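Local coordinates for tyrosine-protein phosphatase non-receptor type 18 (Homo sapiens, PDB 2OC3) that catalyses the hydrolysis of phosphotyrosine in proteins, dephosphorylating autophosphorylated tyrosine kinases, and is represented here by its catalytic domain, at residues S14-R18 with V292-C297; K63-K67 with K143-R147; L160-I166 with R178-F184. All blocks are in the same frame, centred on the assembly; numbering follows the deposited sequence. Where two conformers were deposited one is given.

Contact 1 of 3, residues S14-R18 with V292-C297; sequences SFLER and VAQMFC
L16 has the largest share of this contact, with 79 Å² covered, followed by F15 and F296 with 50 Å² each. Residues 15-18 form one short helical turn, with R18 N hydrogen-bonded to S14 O at 2.9 Å, and 292-297 lies on the C-terminal part of helix 282-296. The backbones come nearest at L16 and A293, whose CA atoms are 6.7 Å apart. L16, an mt rotamer (chi1 -70°, chi2 -176°), sends CD2 to 3.8 Å from A293 CB and CD1 to 3.9 Å from F296 CB. L16 CD1 is also 3.7 Å from C297 C, where phi becomes positive (69°). The contact thus brings the N-terminal part of the modelled chain onto the end of the final helix of the protein tyrosine phosphatase catalytic domain, away from the substrate site. F15 (chi1 175°) directs its ring at V292 and F296: CE2 is 4.2 Å from V292 CG1, and CD2 is 3.6 Å from F296 CD2. F15 CD2 lies near the plane of the F296 ring (chi1 -74°), at its edge; the ring pair as a whole is oblique, centroids 5.5 Å apart and planes at 81°. V249 and L253 of helix 238-254 also touch F296, while F262 packs edge-to-face with F15.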
loop_
_atom_site.group_PDB
_atom_site.type_symbol
_atom_site.label_atom_id
_atom_site.label_comp_id
_atom_site.label_asym_id
_atom_site.label_seq_id
_atom_site.Cartn_x
_atom_site.Cartn_y
_atom_site.Cartn_z
ATOM N N SER A 14 -27.325 -0.883 8.023
ATOM C CA SER A 14 -27.592 -2.309 8.173
ATOM C C SER A 14 -26.338 -3.057 8.643
ATOM O O SER A 14 -26.387 -3.907 9.535
ATOM C CB SER A 14 -28.077 -2.891 6.846
ATOM O OG SER A 14 -28.232 -4.297 6.941
ATOM N N PHE A 15 -25.206 -2.735 8.031
ATOM C CA PHE A 15 -23.940 -3.302 8.471
ATOM C C PHE A 15 -23.689 -2.952 9.940
ATOM O O PHE A 15 -23.254 -3.805 10.728
ATOM C CB PHE A 15 -22.805 -2.777 7.591
ATOM C CG PHE A 15 -21.441 -3.206 8.047
ATOM C CD1 PHE A 15 -20.964 -4.472 7.722
ATOM C CD2 PHE A 15 -20.644 -2.360 8.807
ATOM C CE1 PHE A 15 -19.715 -4.883 8.139
ATOM C CE2 PHE A 15 -19.383 -2.767 9.223
ATOM C CZ PHE A 15 -18.929 -4.028 8.888
ATOM N N LEU A 16 -23.959 -1.699 10.304
ATOM C CA LEU A 16 -23.778 -1.242 11.682
ATOM C C LEU A 16 -24.790 -1.908 12.622
ATOM O O LEU A 16 -24.441 -2.290 13.744
ATOM C CB LEU A 16 -23.865 0.287 11.778
ATOM C CG LEU A 16 -22.715 1.101 11.166
ATOM C CD1 LEU A 16 -22.919 2.591 11.425
ATOM C CD2 LEU A 16 -21.360 0.649 11.694
ATOM N N GLU A 17 -26.032 -2.064 12.165
ATOM C CA GLU A 17 -27.037 -2.808 12.935
ATOM C C GLU A 17 -26.535 -4.223 13.243
ATOM O O GLU A 17 -26.656 -4.683 14.382
ATOM C CB GLU A 17 -28.376 -2.860 12.183
ATOM N N ARG A 18 -25.951 -4.896 12.241
ATOM C CA ARG A 18 -25.319 -6.218 12.442
ATOM C C ARG A 18 -24.152 -6.164 13.435
ATOM O O ARG A 18 -24.015 -7.050 14.278
ATOM C CB ARG A 18 -24.824 -6.823 11.120
ATOM C CG ARG A 18 -25.932 -7.242 10.174
ATOM C CD ARG A 18 -25.447 -8.217 9.092
ATOM N NE ARG A 18 -24.518 -7.629 8.120
ATOM C CZ ARG A 18 -24.853 -6.762 7.161
ATOM N NH1 ARG A 18 -26.108 -6.329 7.040
ATOM N NH2 ARG A 18 -23.918 -6.306 6.320
ATOM N N VAL A 292 -14.109 1.722 9.477
ATOM C CA VAL A 292 -15.260 1.521 8.606
ATOM C C VAL A 292 -16.561 1.946 9.318
ATOM O O VAL A 292 -17.391 2.621 8.708
ATOM C CB VAL A 292 -15.305 0.060 8.085
ATOM C CG1 VAL A 292 -16.620 -0.226 7.386
ATOM C CG2 VAL A 292 -14.102 -0.186 7.129
ATOM N N ALA A 293 -16.707 1.586 10.591
ATOM C CA ALA A 293 -17.873 2.005 11.398
ATOM C C ALA A 293 -17.981 3.528 11.419
ATOM O O ALA A 293 -19.076 4.087 11.239
ATOM C CB ALA A 293 -17.773 1.437 12.825
ATOM N N GLN A 294 -16.843 4.203 11.591
ATOM C CA GLN A 294 -16.818 5.665 11.610
ATOM C C GLN A 294 -17.224 6.248 10.257
ATOM O O GLN A 294 -18.003 7.214 10.190
ATOM C CB GLN A 294 -15.465 6.177 12.038
ATOM C CG GLN A 294 -15.309 7.639 11.819
ATOM C CD GLN A 294 -14.192 8.231 12.603
ATOM O OE1 GLN A 294 -13.781 7.686 13.636
ATOM N NE2 GLN A 294 -13.692 9.373 12.127
ATOM N N MET A 295 -16.720 5.667 9.172
ATOM C CA MET A 295 -17.130 6.111 7.839
ATOM C C MET A 295 -18.616 5.917 7.627
ATOM O O MET A 295 -19.249 6.733 6.982
ATOM C CB MET A 295 -16.389 5.345 6.743
ATOM C CG MET A 295 -14.904 5.541 6.718
ATOM S SD MET A 295 -14.144 5.100 5.126
ATOM C CE MET A 295 -15.455 4.140 4.406
ATOM N N PHE A 296 -19.160 4.829 8.159
ATOM C CA PHE A 296 -20.583 4.499 7.974
ATOM C C PHE A 296 -21.464 5.334 8.914
ATOM O O PHE A 296 -22.689 5.347 8.757
ATOM C CB PHE A 296 -20.822 2.995 8.187
ATOM C CG PHE A 296 -20.325 2.119 7.065
ATOM C CD1 PHE A 296 -19.581 2.626 6.014
ATOM C CD2 PHE A 296 -20.582 0.772 7.075
ATOM C CE1 PHE A 296 -19.128 1.786 5.000
ATOM C CE2 PHE A 296 -20.125 -0.056 6.072
ATOM C CZ PHE A 296 -19.403 0.468 5.028
ATOM N N CYS A 297 -20.814 6.037 9.849
ATOM C CA CYS A 297 -21.423 6.945 10.836
ATOM C C CYS A 297 -22.253 6.197 11.865
ATOM O O CYS A 297 -21.896 6.178 13.049
ATOM C CB CYS A 297 -22.231 8.066 10.167
ATOM S SG CYS A 297 -21.200 9.232 9.234
#

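Contact 2 of 3, residues K63-K67 with K143-R147; sequences KNRYK and KRCER
Neither segment pairs its backbone with the other: 63-67 is loop throughout, and 143-147 is loop from R144 onward, just after strand 142-143. Their nearest CA atoms, those of R65 and R144, are 8.6 Å apart, so side chains and water bridge the gap. K63-N64-R65-Y66 is the KNRY motif of the phosphotyrosine-recognition loop of classical tyrosine phosphatases, and 143-147 probably corresponds to the end of their E-loop. R65 is helical in phi/psi (-66°/-38°), and its CA-to-CB bond points toward 143-147; Y66 is extended (-125°/135°), its CA-to-CB bond sideways but its end coming nearer. R65 (chi1 -178°, chi2 172°, chi3 -76°) lays one guanidinium face against R144 O, with CZ 3.3 Å from that oxygen, and against C145 CA, 3.5 Å from NH2. Its NE is hydrogen-bonded elsewhere, to G110 O. Y66 (chi1 -60°) brings OH to 3.0 Å from R144 NH1, which donates a hydrogen bond; R144 reaches it although its CA-to-CB bond points away, by folding back through chi1 -68° and chi2 -66°. Y66 OH and R144 O are each hydrogen-bonded to S234 OG, tying both segments to the P-loop, C233-R239, inferred by similarity to bind substrate, which begins with the predicted nucleophile C233. Water 2 accepts from R65 NH1 at 2.9 Å and donates to K143 O at 2.9 Å. Water 1 accepts from R65 NH2 at 2.9 Å and donates to E146 OE2 at 2.6 Å, the carboxylate oxygen that also forms a salt bridge with K143 NZ, 2.6 Å away.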
loop_
_atom_site.group_PDB
_atom_site.type_symbol
_atom_site.label_atom_id
_atom_site.label_comp_id
_atom_site.label_asym_id
_atom_site.label_seq_id
_atom_site.Cartn_x
_atom_site.Cartn_y
_atom_site.Cartn_z
ATOM N N LYS A 63 16.709 -8.480 -3.149
ATOM C CA LYS A 63 15.750 -7.395 -3.397
ATOM C C LYS A 63 14.549 -7.436 -2.460
ATOM O O LYS A 63 13.666 -6.581 -2.588
ATOM C CB LYS A 63 15.302 -7.394 -4.862
ATOM C CG LYS A 63 16.423 -7.330 -5.867
ATOM C CD LYS A 63 15.912 -7.512 -7.271
ATOM C CE LYS A 63 17.015 -7.626 -8.329
ATOM N NZ LYS A 63 16.396 -8.026 -9.654
ATOM N N ASN A 64 14.490 -8.404 -1.547
ATOM C CA ASN A 64 13.427 -8.522 -0.549
ATOM C C ASN A 64 13.923 -8.010 0.792
ATOM O O ASN A 64 14.942 -8.463 1.283
ATOM C CB ASN A 64 13.012 -9.979 -0.404
ATOM C CG ASN A 64 12.526 -10.530 -1.714
ATOM O OD1 ASN A 64 11.830 -9.846 -2.457
ATOM N ND2 ASN A 64 12.945 -11.775 -2.053
ATOM N N ARG A 65 13.151 -7.115 1.405
ATOM C CA ARG A 65 13.498 -6.579 2.729
ATOM C C ARG A 65 13.440 -7.640 3.811
ATOM O O ARG A 65 14.270 -7.609 4.772
ATOM C CB ARG A 65 12.586 -5.397 3.050
ATOM C CG ARG A 65 12.862 -4.703 4.376
ATOM C CD ARG A 65 12.066 -3.425 4.540
ATOM N NE ARG A 65 12.601 -2.346 3.756
ATOM C CZ ARG A 65 13.649 -1.611 4.084
ATOM N NH1 ARG A 65 14.356 -1.866 5.193
ATOM N NH2 ARG A 65 14.007 -0.641 3.282
ATOM N N TYR A 66 12.462 -8.532 3.734
ATOM C CA TYR A 66 12.202 -9.577 4.754
ATOM C C TYR A 66 12.187 -10.945 4.068
ATOM O O TYR A 66 11.512 -11.116 3.045
ATOM C CB TYR A 66 10.892 -9.310 5.455
ATOM C CG TYR A 66 10.854 -7.965 6.164
ATOM C CD1 TYR A 66 11.575 -7.774 7.358
ATOM C CD2 TYR A 66 10.145 -6.906 5.646
ATOM C CE1 TYR A 66 11.576 -6.574 7.998
ATOM C CE2 TYR A 66 10.110 -5.710 6.296
ATOM C CZ TYR A 66 10.828 -5.540 7.459
ATOM O OH TYR A 66 10.794 -4.307 8.096
ATOM N N LYS A 67 12.857 -11.932 4.659
ATOM C CA LYS A 67 12.901 -13.273 4.040
ATOM C C LYS A 67 11.536 -13.961 3.985
ATOM O O LYS A 67 11.313 -14.849 3.145
ATOM C CB LYS A 67 13.904 -14.155 4.800
ATOM C CG LYS A 67 15.347 -13.652 4.730
ATOM C CD LYS A 67 16.304 -14.635 5.443
ATOM N N LYS A 143 15.992 0.249 10.873
ATOM C CA LYS A 143 15.713 0.775 9.534
ATOM C C LYS A 143 14.539 0.022 8.909
ATOM O O LYS A 143 14.491 -1.230 8.873
ATOM C CB LYS A 143 16.929 0.659 8.607
ATOM C CG LYS A 143 16.862 1.519 7.336
ATOM C CD LYS A 143 17.037 2.993 7.654
ATOM C CE LYS A 143 16.818 3.918 6.482
ATOM N NZ LYS A 143 18.104 4.303 5.829
ATOM N N ARG A 144 13.560 0.792 8.451
ATOM C CA ARG A 144 12.327 0.241 7.906
ATOM C C ARG A 144 12.063 0.659 6.449
ATOM O O ARG A 144 11.316 -0.037 5.734
ATOM C CB ARG A 144 11.148 0.662 8.795
ATOM C CG ARG A 144 11.175 0.011 10.165
ATOM C CD ARG A 144 10.978 -1.509 10.096
ATOM N NE ARG A 144 10.891 -2.077 11.453
ATOM C CZ ARG A 144 11.244 -3.319 11.780
ATOM N NH1 ARG A 144 11.758 -4.170 10.896
ATOM N NH2 ARG A 144 11.112 -3.694 13.038
ATOM N N CYS A 145 12.658 1.752 5.995
ATOM C CA CYS A 145 12.496 2.203 4.627
ATOM C C CYS A 145 13.582 3.180 4.283
ATOM O O CYS A 145 13.818 4.106 5.085
ATOM C CB CYS A 145 11.135 2.893 4.482
ATOM S SG CYS A 145 10.658 3.366 2.788
ATOM N N GLU A 146 14.168 3.053 3.087
ATOM C CA GLU A 146 15.052 4.104 2.606
ATOM C C GLU A 146 14.301 5.349 2.161
ATOM O O GLU A 146 13.204 5.253 1.581
ATOM C CB GLU A 146 15.930 3.586 1.480
ATOM C CG GLU A 146 16.864 2.512 1.928
ATOM C CD GLU A 146 17.840 2.984 3.005
ATOM O OE1 GLU A 146 18.527 4.002 2.756
ATOM O OE2 GLU A 146 17.856 2.398 4.092
ATOM N N ARG A 147 14.896 6.515 2.369
ATOM C CA ARG A 147 14.340 7.756 1.856
ATOM C C ARG A 147 14.479 7.728 0.339
ATOM O O ARG A 147 15.593 7.615 -0.212
ATOM C CB ARG A 147 15.069 8.968 2.427
ATOM C CG ARG A 147 14.628 10.237 1.755
ATOM C CD ARG A 147 15.042 11.453 2.529
ATOM N NE ARG A 147 16.492 11.610 2.609
ATOM C CZ ARG A 147 17.249 12.151 1.653
ATOM N NH1 ARG A 147 16.732 12.542 0.484
ATOM N NH2 ARG A 147 18.570 12.279 1.842
HETATM O O HOH W 1 16.663 0.095 4.099
HETATM O O HOH W 2 13.820 -3.629 7.486
#

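Contact 3 of 3, residues L160-I166 with R178-F184; sequences LFCITLI and RTLKVTF
I163 and V182 lie at the apolar centre, a non-hydrogen-bonded antiparallel pair with CA atoms 4.7 Å apart and I163 CD1 3.6 Å from V182 CG1. On the same face L165 CD1 is 3.9 Å from L180 CD2, and F161 and F184 form an offset stack: centroids 4.5 Å apart, planes at 15°, CZ of F161 3.5 Å from CD1 of F184. The stack combines chi1 -66° at F161 with 171° at F184. This face is covered by helix 116-125, whose W120 touches both I163 and V182. The strands are the two arms of the beta hairpin 161-170/175-184, in the large mixed sheet of the phosphatase domain. Their axes approach to 4.6 Å, with N-to-C directions 147° apart, antiparallel with a marked twist. Two hydrogen-bonded pairs fix the register: C162 N to T183 O at 3.0 Å with T183 N to C162 O at 2.9 Å, and T164 N to K181 O with K181 N to T164 O, both 2.8 Å. I166 N adds a bond to T179 O at 2.8 Å. The other face carries C162, T164, K181 and T183, with T164 CB 4.1 Å from K181 CE; T183 OG1 is hydrogen-bonded to S188 OG.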
loop_
_atom_site.group_PDB
_atom_site.type_symbol
_atom_site.label_atom_id
_atom_site.label_comp_id
_atom_site.label_asym_id
_atom_site.label_seq_id
_atom_site.Cartn_x
_atom_site.Cartn_y
_atom_site.Cartn_z
ATOM N N LEU A 160 18.649 6.954 -13.338
ATOM C CA LEU A 160 18.197 7.903 -14.324
ATOM C C LEU A 160 17.038 8.834 -13.856
ATOM O O LEU A 160 16.566 9.639 -14.653
ATOM C CB LEU A 160 17.755 7.135 -15.571
ATOM C CG LEU A 160 18.828 6.351 -16.341
ATOM C CD1 LEU A 160 18.152 5.590 -17.486
ATOM C CD2 LEU A 160 19.911 7.291 -16.869
ATOM N N PHE A 161 16.626 8.733 -12.594
ATOM C CA PHE A 161 15.564 9.575 -12.008
ATOM C C PHE A 161 16.143 10.693 -11.163
ATOM O O PHE A 161 17.016 10.448 -10.358
ATOM C CB PHE A 161 14.628 8.733 -11.142
ATOM C CG PHE A 161 13.841 7.742 -11.900
ATOM C CD1 PHE A 161 12.614 8.062 -12.437
ATOM C CD2 PHE A 161 14.339 6.475 -12.114
ATOM C CE1 PHE A 161 11.913 7.114 -13.184
ATOM C CE2 PHE A 161 13.600 5.519 -12.825
ATOM C CZ PHE A 161 12.409 5.861 -13.366
ATOM N N CYS A 162 15.620 11.909 -11.323
ATOM C CA CYS A 162 15.973 13.041 -10.516
ATOM C C CYS A 162 14.698 13.472 -9.809
ATOM O O CYS A 162 13.708 13.823 -10.479
ATOM C CB CYS A 162 16.542 14.157 -11.391
ATOM S SG CYS A 162 16.954 15.616 -10.415
ATOM N N ILE A 163 14.711 13.371 -8.484
ATOM C CA ILE A 163 13.578 13.731 -7.657
ATOM C C ILE A 163 13.848 15.080 -6.994
ATOM O O ILE A 163 14.896 15.261 -6.380
ATOM C CB ILE A 163 13.322 12.668 -6.539
ATOM C CG1 ILE A 163 13.509 11.241 -7.087
ATOM C CG2 ILE A 163 11.939 12.892 -5.869
ATOM C CD1 ILE A 163 12.528 10.869 -8.159
ATOM N N THR A 164 12.910 16.014 -7.158
ATOM C CA THR A 164 12.998 17.349 -6.566
ATOM C C THR A 164 11.818 17.613 -5.657
ATOM O O THR A 164 10.701 17.278 -5.982
ATOM C CB THR A 164 13.026 18.403 -7.676
ATOM O OG1 THR A 164 14.158 18.164 -8.527
ATOM C CG2 THR A 164 13.135 19.791 -7.120
ATOM N N LEU A 165 12.094 18.200 -4.499
ATOM C CA LEU A 165 11.055 18.607 -3.590
ATOM C C LEU A 165 10.506 19.994 -3.942
ATOM O O LEU A 165 11.249 21.008 -3.928
ATOM C CB LEU A 165 11.564 18.583 -2.144
ATOM C CG LEU A 165 10.512 18.864 -1.079
ATOM C CD1 LEU A 165 9.491 17.721 -0.954
ATOM C CD2 LEU A 165 11.196 19.082 0.260
ATOM N N ILE A 166 9.226 20.033 -4.267
ATOM C CA ILE A 166 8.542 21.296 -4.562
ATOM C C ILE A 166 7.936 21.926 -3.301
ATOM O O ILE A 166 8.054 23.131 -3.101
ATOM C CB ILE A 166 7.414 21.097 -5.612
ATOM C CG1 ILE A 166 7.960 20.484 -6.892
ATOM C CG2 ILE A 166 6.676 22.401 -5.911
ATOM C CD1 ILE A 166 9.108 21.254 -7.566
ATOM N N ARG A 178 4.121 15.601 0.650
ATOM C CA ARG A 178 5.189 16.104 -0.154
ATOM C C ARG A 178 4.780 16.186 -1.612
ATOM O O ARG A 178 4.212 15.251 -2.164
ATOM C CB ARG A 178 6.438 15.239 -0.026
ATOM C CG ARG A 178 6.932 15.038 1.412
ATOM C CD ARG A 178 8.332 14.495 1.487
ATOM N NE ARG A 178 8.797 14.429 2.883
ATOM C CZ ARG A 178 8.513 13.426 3.705
ATOM N NH1 ARG A 178 7.855 12.375 3.290
ATOM N NH2 ARG A 178 8.917 13.450 4.979
ATOM N N THR A 179 5.089 17.300 -2.250
ATOM C CA THR A 179 4.844 17.514 -3.647
ATOM C C THR A 179 6.204 17.354 -4.297
ATOM O O THR A 179 7.157 18.116 -3.992
ATOM C CB THR A 179 4.316 18.950 -3.881
ATOM O OG1 THR A 179 3.140 19.150 -3.073
ATOM C CG2 THR A 179 3.993 19.182 -5.353
ATOM N N LEU A 180 6.325 16.354 -5.176
ATOM C CA LEU A 180 7.578 16.005 -5.776
ATOM C C LEU A 180 7.511 16.268 -7.268
ATOM O O LEU A 180 6.448 16.135 -7.877
ATOM C CB LEU A 180 7.853 14.507 -5.586
ATOM C CG LEU A 180 7.872 14.011 -4.155
ATOM C CD1 LEU A 180 8.121 12.462 -4.087
ATOM C CD2 LEU A 180 8.971 14.739 -3.375
ATOM N N LYS A 181 8.667 16.599 -7.837
ATOM C CA LYS A 181 8.868 16.643 -9.290
ATOM C C LYS A 181 9.796 15.483 -9.574
ATOM O O LYS A 181 10.879 15.411 -8.981
ATOM C CB LYS A 181 9.507 17.961 -9.769
ATOM C CG LYS A 181 9.918 17.907 -11.254
ATOM C CD LYS A 181 10.234 19.273 -11.845
ATOM C CE LYS A 181 11.335 19.908 -11.097
ATOM N NZ LYS A 181 11.839 21.150 -11.820
ATOM N N VAL A 182 9.376 14.576 -10.456
ATOM C CA VAL A 182 10.157 13.374 -10.803
ATOM C C VAL A 182 10.498 13.520 -12.295
ATOM O O VAL A 182 9.601 13.673 -13.140
ATOM C CB VAL A 182 9.362 12.104 -10.563
ATOM C CG1 VAL A 182 10.192 10.916 -10.960
ATOM C CG2 VAL A 182 8.891 12.057 -9.106
ATOM N N THR A 183 11.793 13.497 -12.622
ATOM C CA THR A 183 12.285 13.695 -13.979
ATOM C C THR A 183 13.006 12.446 -14.446
ATOM O O THR A 183 13.905 11.951 -13.749
ATOM C CB THR A 183 13.160 14.948 -14.101
ATOM O OG1 THR A 183 12.363 16.075 -13.689
ATOM C CG2 THR A 183 13.660 15.131 -15.535
ATOM N N PHE A 184 12.618 11.971 -15.615
ATOM C CA PHE A 184 13.191 10.739 -16.220
ATOM C C PHE A 184 13.142 10.926 -17.732
ATOM O O PHE A 184 12.063 11.210 -18.284
ATOM C CB PHE A 184 12.323 9.546 -15.803
ATOM C CG PHE A 184 12.656 8.239 -16.507
ATOM C CD1 PHE A 184 13.794 7.546 -16.159
ATOM C CD2 PHE A 184 11.858 7.749 -17.523
ATOM C CE1 PHE A 184 14.102 6.337 -16.780
ATOM C CE2 PHE A 184 12.164 6.549 -18.164
ATOM C CZ PHE A 184 13.286 5.847 -17.777
#

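Overall arrangement
Contacts 1 and 3 each combine a buried apolar side with a more exposed one, whereas contact 2 is a surface contact dominated by polar groups and water. Contact 3, a main-chain ladder with side chains packed on its faces, buries 708 Å², against 236 Å² for contact 1 and 220 Å² for contact 2, neither of which has backbone hydrogen bonds across its segments. No helix or strand is shared among the three. Contact 1 joins segments near the two ends of the modelled chain, on the opposite side of its centre from contacts 2 and 3, whose own centres lie 21 Å apart with nearest atoms about 7 Å apart. Only contact 2 borders the predicted substrate site; the other two are remote from it.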